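Local atomic coordinates of RagA protein (Porphyromonas gingivalis, PDB entry 6SLN), a protein that probably imports peptides across the outer membrane of the bacterium as a beta-barrel transporter of the TonB-dependent receptor family. Residues A796-I801 and Q915-L920. Numbering follows the deposited sequence.
Sequences AEYAGI and QFDTHL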
loop_
_atom_site.group_PDB
_atom_site.type_symbol
_atom_site.label_atom_id
_atom_site.label_comp_id
_atom_site.label_asym_id
_atom_site.label_seq_id
_atom_site.Cartn_x
_atom_site.Cartn_y
_atom_site.Cartn_z
ATOM N N ALA A 796 35.745 16.141 30.023
ATOM C CA ALA A 796 36.584 16.387 31.183
ATOM C C ALA A 796 37.578 15.247 31.334
ATOM O O ALA A 796 37.344 14.129 30.866
ATOM C CB ALA A 796 35.738 16.526 32.445
ATOM N N GLU A 797 38.716 15.547 31.957
ATOM C CA GLU A 797 39.735 14.542 32.238
ATOM C C GLU A 797 39.518 14.028 33.655
ATOM O O GLU A 797 39.791 14.736 34.629
ATOM C CB GLU A 797 41.137 15.114 32.061
ATOM C CG GLU A 797 41.368 15.677 30.672
ATOM C CD GLU A 797 42.831 15.913 30.368
ATOM O OE1 GLU A 797 43.662 15.885 31.306
ATOM O OE2 GLU A 797 43.146 16.130 29.181
ATOM N N TYR A 798 39.003 12.803 33.754
ATOM C CA TYR A 798 38.741 12.158 35.034
ATOM C C TYR A 798 40.037 11.986 35.804
ATOM O O TYR A 798 41.027 11.495 35.258
ATOM C CB TYR A 798 38.079 10.796 34.794
ATOM C CG TYR A 798 37.675 10.102 36.066
ATOM C CD1 TYR A 798 36.597 10.556 36.811
ATOM C CD2 TYR A 798 38.385 9.001 36.538
ATOM C CE1 TYR A 798 36.237 9.935 37.983
ATOM C CE2 TYR A 798 38.026 8.371 37.700
ATOM C CZ TYR A 798 36.953 8.843 38.418
ATOM O OH TYR A 798 36.587 8.225 39.585
ATOM N N ALA A 799 40.048 12.406 37.069
ATOM C CA ALA A 799 41.250 12.235 37.889
ATOM C C ALA A 799 41.131 10.960 38.720
ATOM O O ALA A 799 41.677 9.911 38.358
ATOM C CB ALA A 799 41.488 13.455 38.790
ATOM N N GLY A 800 40.410 11.034 39.827
ATOM C CA GLY A 800 40.006 9.825 40.512
ATOM C C GLY A 800 38.981 10.129 41.578
ATOM O O GLY A 800 37.968 10.778 41.319
ATOM N N ILE A 801 39.230 9.681 42.794
ATOM C CA ILE A 801 38.406 10.078 43.921
ATOM C C ILE A 801 39.300 10.678 45.000
ATOM O O ILE A 801 40.462 10.291 45.155
ATOM C CB ILE A 801 37.565 8.907 44.471
ATOM C CG1 ILE A 801 38.425 7.911 45.244
ATOM C CG2 ILE A 801 36.838 8.203 43.339
ATOM C CD1 ILE A 801 37.612 7.056 46.234
ATOM N N GLN A 915 30.185 10.739 35.002
ATOM C CA GLN A 915 30.155 11.679 33.897
ATOM C C GLN A 915 30.784 11.022 32.682
ATOM O O GLN A 915 31.398 9.952 32.773
ATOM C CB GLN A 915 30.866 12.985 34.254
ATOM C CG GLN A 915 30.300 13.670 35.491
ATOM C CD GLN A 915 28.874 14.186 35.316
ATOM O OE1 GLN A 915 28.340 14.252 34.200
ATOM N NE2 GLN A 915 28.259 14.577 36.429
ATOM N N PHE A 916 30.607 11.657 31.529
ATOM C CA PHE A 916 31.138 11.111 30.285
ATOM C C PHE A 916 32.541 11.655 30.033
ATOM O O PHE A 916 32.814 12.308 29.027
ATOM C CB PHE A 916 30.192 11.417 29.134
ATOM C CG PHE A 916 29.110 10.388 28.972
ATOM C CD1 PHE A 916 29.419 9.122 28.501
ATOM C CD2 PHE A 916 27.801 10.671 29.316
ATOM C CE1 PHE A 916 28.450 8.159 28.356
ATOM C CE2 PHE A 916 26.810 9.705 29.170
ATOM C CZ PHE A 916 27.136 8.446 28.691
ATOM N N ASP A 917 33.436 11.370 30.985
ATOM C CA ASP A 917 34.792 11.896 30.930
ATOM C C ASP A 917 35.751 10.864 30.360
ATOM O O ASP A 917 35.323 9.979 29.621
ATOM C CB ASP A 917 35.240 12.340 32.314
ATOM C CG ASP A 917 34.923 11.320 33.375
ATOM O OD1 ASP A 917 35.272 10.140 33.179
ATOM O OD2 ASP A 917 34.330 11.707 34.405
ATOM N N THR A 918 37.039 10.956 30.703
ATOM C CA THR A 918 38.039 10.096 30.074
ATOM C C THR A 918 37.978 8.647 30.560
ATOM O O THR A 918 38.387 7.748 29.820
ATOM C CB THR A 918 39.428 10.657 30.306
ATOM O OG1 THR A 918 39.483 11.213 31.623
ATOM C CG2 THR A 918 39.736 11.711 29.265
ATOM N N HIS A 919 37.534 8.391 31.794
ATOM C CA HIS A 919 37.003 7.067 32.088
ATOM C C HIS A 919 35.759 6.918 31.231
ATOM O O HIS A 919 35.035 7.889 31.021
ATOM C CB HIS A 919 36.665 6.894 33.572
ATOM C CG HIS A 919 35.205 7.030 33.882
ATOM N ND1 HIS A 919 34.619 8.241 34.183
ATOM C CD2 HIS A 919 34.206 6.113 33.909
ATOM C CE1 HIS A 919 33.325 8.065 34.388
ATOM N NE2 HIS A 919 33.047 6.782 34.224
ATOM N N LEU A 920 35.534 5.717 30.712
ATOM C CA LEU A 920 34.580 5.453 29.630
ATOM C C LEU A 920 35.198 5.694 28.259
ATOM O O LEU A 920 34.736 5.102 27.282
ATOM C CB LEU A 920 33.277 6.268 29.724
ATOM C CG LEU A 920 32.454 6.190 31.009
ATOM C CD1 LEU A 920 31.061 6.737 30.787
ATOM C CD2 LEU A 920 32.395 4.766 31.524
HETATM O O HOH W 1 33.217 14.914 30.790
#
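Y798 and T918 offer a worked example of how a loop without regular structure is joined to a strand mainly by one side-chain hydroxyl and one aromatic ring. T918 curls its OG1 between its own backbone N and carbonyl carbon (chi1 37°), and the N-H of Y798 donates to that oxygen, with N to OG1 at 2.7 Å. One step back, the N-H of T918 turns to the carbonyl of A796; this second bond is weak and bent, 3.2 Å from N to O. A water adds a bridge, accepting from the N-H of A796 and donating weakly to the carbonyl of F916.

The side chain of Y798 can be followed outward. Its CB lies 3.3 Å from D917 OD1 and 3.5 Å from T918 OG1. With CG anti to the backbone N (chi1 -176°), the ring is carried along the loop: CG passes D917 CG, CD1 comes 3.5 Å from D917 OD2, and CD2 touches CB of H919 at 4.0 Å. Farther on, H919 points the edge of its imidazole at one ring face, centroids 5.0 Å apart and planes at 60°, a T-shaped pair with ND1 above the rim; the backbone N of G800 lies over the rim of the opposite face. The same D917 OD2 accepts a hydrogen bond from the indole NE1 of W810, which ties the loop to strand 807-812 as well. F916, stacked on Y877, packs against an apolar side chain of the bound peptide. The contact thus joins the antiparallel sheet of strand 792-802 to the loop before barrel strand 921-937, in the part of a TonB-dependent receptor that projects past the barrel.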